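Local coordinates for protein TetR family transcription regulator (Marinobacter aquaeolei, PDB 3PAS) that regulates transcription, probably by binding DNA as a dimer through an N-terminal helix-turn-helix, at the interface of chains A and B. Coordinates in Å, arbitrary orientation; residue numbers count along the deposited sequence, not the author numbering. Chains: chain A/B, TetR family transcription regulator.

Contact 1: the interface of chains A and B. Residues chain A 150, 152-153, 157; chain B 158, 161-162, 165.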
# COMPACT_ATOMS: atom_id res chain seq x y z
N LEU A 150 -2.28 9.50 9.85
CA LEU A 150 -2.56 10.29 8.70
C LEU A 150 -1.32 10.86 8.05
O LEU A 150 -1.26 10.91 6.81
CB LEU A 150 -3.54 11.41 9.04
CG LEU A 150 -4.93 10.87 9.29
CD1 LEU A 150 -5.87 12.01 9.78
CD2 LEU A 150 -5.40 10.26 7.93
N GLU A 152 1.66 9.53 8.17
CA GLU A 152 2.30 8.35 7.58
C GLU A 152 1.65 7.96 6.24
O GLU A 152 2.33 7.66 5.25
CB GLU A 152 2.18 7.16 8.56
CG GLU A 152 2.88 5.89 8.12
CD GLU A 152 2.01 4.90 7.28
OE1 GLU A 152 0.76 4.86 7.39
OE2 GLU A 152 2.60 4.11 6.56
N THR A 153 0.31 7.98 6.23
CA THR A 153 -0.45 7.70 5.00
C THR A 153 -0.10 8.61 3.83
O THR A 153 0.02 8.18 2.71
CB THR A 153 -1.99 7.76 5.31
OG1 THR A 153 -2.32 6.82 6.33
CG2 THR A 153 -2.84 7.42 4.08
N ARG A 157 3.96 6.51 3.29
CA ARG A 157 3.48 5.37 2.52
C ARG A 157 3.45 5.52 1.00
O ARG A 157 3.67 4.56 0.27
CB ARG A 157 2.10 5.00 3.02
CG ARG A 157 1.58 3.75 2.44
CD ARG A 157 2.44 2.57 2.90
NE ARG A 157 1.91 1.33 2.37
CZ ARG A 157 2.44 0.13 2.57
NH1 ARG A 157 3.53 -0.01 3.31
NH2 ARG A 157 1.86 -0.93 2.03
N PRO B 158 -5.31 5.95 -0.52
CA PRO B 158 -5.31 6.10 0.95
C PRO B 158 -6.56 5.55 1.66
O PRO B 158 -6.48 5.27 2.86
CB PRO B 158 -5.17 7.63 1.16
CG PRO B 158 -4.48 8.09 -0.10
CD PRO B 158 -5.05 7.21 -1.21
N HIS B 161 -5.67 1.95 2.55
CA HIS B 161 -4.68 1.95 3.64
C HIS B 161 -5.31 2.33 4.97
O HIS B 161 -5.08 1.66 5.95
CB HIS B 161 -3.54 2.88 3.25
CG HIS B 161 -2.42 2.95 4.24
ND1 HIS B 161 -1.51 1.92 4.42
CD2 HIS B 161 -2.05 3.94 5.09
CE1 HIS B 161 -0.64 2.27 5.36
NE2 HIS B 161 -0.93 3.50 5.77
N LEU B 162 -6.15 3.36 4.98
CA LEU B 162 -6.80 3.83 6.21
C LEU B 162 -7.88 2.87 6.69
O LEU B 162 -8.04 2.66 7.91
CB LEU B 162 -7.34 5.23 6.03
CG LEU B 162 -6.24 6.32 6.00
CD1 LEU B 162 -6.83 7.73 5.55
CD2 LEU B 162 -5.59 6.44 7.34
N ARG B 165 -5.90 0.18 8.46
CA ARG B 165 -5.53 0.68 9.77
C ARG B 165 -6.70 0.70 10.75
O ARG B 165 -6.55 0.34 11.93
CB ARG B 165 -4.83 2.05 9.68
CG ARG B 165 -3.45 1.99 9.05
CD ARG B 165 -2.67 3.29 9.19
NE ARG B 165 -2.10 3.38 10.54
CZ ARG B 165 -0.83 3.62 10.85
NH1 ARG B 165 0.09 3.90 9.93
NH2 ARG B 165 -0.50 3.67 12.13

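Contact 2: the interface of chains A and B. Residues chain A 149-150, 153; chain B 162, 170-171, 180-181, 184.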
# COMPACT_ATOMS: atom_id res chain seq x y z
N PRO A 149 -0.92 8.49 12.12
CA PRO A 149 -1.38 7.58 11.06
C PRO A 149 -1.69 8.31 9.76
O PRO A 149 -1.43 7.79 8.70
CB PRO A 149 -2.67 7.01 11.66
CG PRO A 149 -2.35 6.88 13.14
CD PRO A 149 -1.49 8.12 13.44
N LEU A 150 -2.28 9.50 9.85
CA LEU A 150 -2.56 10.29 8.70
C LEU A 150 -1.32 10.86 8.05
O LEU A 150 -1.26 10.91 6.81
CB LEU A 150 -3.54 11.41 9.04
CG LEU A 150 -4.93 10.87 9.29
CD1 LEU A 150 -5.87 12.01 9.78
CD2 LEU A 150 -5.40 10.26 7.93
N THR A 153 0.31 7.98 6.23
CA THR A 153 -0.45 7.70 5.00
C THR A 153 -0.10 8.61 3.83
O THR A 153 0.02 8.18 2.71
CB THR A 153 -1.99 7.76 5.31
OG1 THR A 153 -2.32 6.82 6.33
CG2 THR A 153 -2.84 7.42 4.08
N LEU B 162 -6.15 3.36 4.98
CA LEU B 162 -6.80 3.83 6.21
C LEU B 162 -7.88 2.87 6.69
O LEU B 162 -8.04 2.66 7.91
CB LEU B 162 -7.34 5.23 6.03
CG LEU B 162 -6.24 6.32 6.00
CD1 LEU B 162 -6.83 7.73 5.55
CD2 LEU B 162 -5.59 6.44 7.34
N SER B 170 -5.36 0.88 14.55
CA SER B 170 -4.36 1.95 14.58
C SER B 170 -4.93 3.26 14.07
O SER B 170 -4.21 4.24 13.99
CB SER B 170 -3.11 1.54 13.81
OG SER B 170 -3.38 1.42 12.41
N PHE B 171 -6.22 3.28 13.73
CA PHE B 171 -6.91 4.48 13.33
C PHE B 171 -8.39 4.38 13.67
O PHE B 171 -8.98 3.36 13.51
CB PHE B 171 -6.77 4.69 11.81
CG PHE B 171 -7.16 6.09 11.34
CD1 PHE B 171 -6.56 7.20 11.89
CD2 PHE B 171 -8.10 6.26 10.37
CE1 PHE B 171 -6.90 8.46 11.46
CE2 PHE B 171 -8.46 7.53 9.93
CZ PHE B 171 -7.84 8.61 10.47
N LEU B 180 -11.51 14.47 7.58
CA LEU B 180 -10.18 15.04 7.70
C LEU B 180 -9.20 14.38 6.72
O LEU B 180 -8.44 15.05 6.05
CB LEU B 180 -9.68 14.85 9.12
CG LEU B 180 -8.24 15.18 9.46
CD1 LEU B 180 -7.95 16.67 9.10
CD2 LEU B 180 -8.06 14.94 10.96
N ALA B 181 -9.26 13.05 6.64
CA ALA B 181 -8.45 12.32 5.67
C ALA B 181 -8.79 12.76 4.23
O ALA B 181 -7.87 12.96 3.41
CB ALA B 181 -8.71 10.78 5.84
N MSE B 184 -7.13 16.09 3.43
CA MSE B 184 -5.71 15.88 3.13
C MSE B 184 -5.52 15.37 1.71
O MSE B 184 -4.60 15.85 0.99
CB MSE B 184 -5.07 14.97 4.18
CG MSE B 184 -5.04 15.63 5.54
SE MSE B 184 -4.42 14.50 6.92
CE MSE B 184 -2.43 14.60 6.49

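Contact 1: the interface of chains A and B
A two-fold helix-to-helix interface brings A:Glu152, A:Thr153 and A:Arg157 against B:His161 and B:Arg165, and it probably helps to hold together the kind of dimer in which TetR regulators work. At its polar end one carboxylate oxygen, A:Glu152 OE1, accepts two hydrogen bonds. B:His161 NE2 gives the straighter one, 2.7 Å from A:Glu152 OE1, to the syn lone pair and nearly in the plane of the imidazole. B:Arg165 NH1 forms a salt bridge with A:Glu152 OE1 at 2.8 Å, approaching from well above the carboxylate plane in a bent bond, 130° at the hydrogen. The arginine chain turns at chi3 (79°) to bring this guanidinium nitrogen down onto the acid. The hydroxyl A:Thr153 OG1 lies at the imidazole edge, 3.2 Å from B:His161 CD2, while the methyl A:Thr153 CG2 packs 3.7 Å from B:Pro158 CB. Over one ring face comes A:Arg157 CG, offset toward the rim, its guanidinium turned 17° from the imidazole. The nearby carboxylate may favour a protonated histidine, whereas A:Arg157 would work against it. Beyond the threonine, A:Leu150 CD2 touches B:Leu162 CD1 at 3.8 Å, the two side chains crossing at about a right angle. Every residue here belongs to helix 148-167, which meets its counterpart from the other chain.

Contact 2: the interface of chains A and B
The phenyl ring of B:Phe171 receives A:Leu150 and A:Pro149 at its rim, both displaced toward the face on which B:Leu162 CD2 of its own chain lies 3.9 Å above the plane. A:Leu150 CG reaches B:Phe171 CE1 at 3.8 Å, its side chain roughly at right angles to that of the phenylalanine, and A:Pro149 CB approaches B:Phe171 CD1 at the neighbouring part of the rim. This is an apolar part of what is probably the helical dimer interface usual in the TetR family, formed by the C-terminal helical region, which in this family usually senses ligands, and not by the DNA-binding helix-turn-helix. With CG anti to the carbonyl carbon (chi1 -71°), A:Leu150 points its branches into chain B. One methyl, CD1, meets B:Leu180 CD2 at 3.8 Å; the other, CD2, faces B:Ala181 CB at 3.9 Å as well as the leucine of helix 148-167. Nearer the backbone, A:Leu150 CB rests 3.9 Å from the selenium, SE, of the selenomethionine B:Met184. Replacing this leucine by alanine would probably open a gap between the phenyl rim, B:Leu180 and B:Ala181, leaving the ring with less to hold its rotation. On the loop side, A:Pro149 CG lies 3.3 Å from the carbonyl oxygen B:Ser170 O, a van der Waals contact. Within chain A the hydroxyl A:Thr153 OG1 donates a hydrogen bond to the carbonyl A:Pro149 O one turn back, at 2.7 Å and tilted 28° from the carbonyl plane. That bond helps to fix the threonine's rotation, keeping its hydroxyl on the side of B:Leu162.

Contacts 1 and 2 adjoin, the centres of their C-alpha atoms lying about 5 Å apart, and they share A:Leu150, A:Thr153 and B:Leu162. Helix 148-167 of both chains runs through each. Contact 1 stays within this helix pair and supplies charged and polar links, whereas contact 2 carries the start of the chain A helix onto helix 175-189 of chain B and the loop before it. Because the two-fold symmetry repeats both with the chains exchanged, polar bonds and apolar packing are combined on each half, which probably fixes how the subunits, and with them their DNA-binding regions, are set against each other.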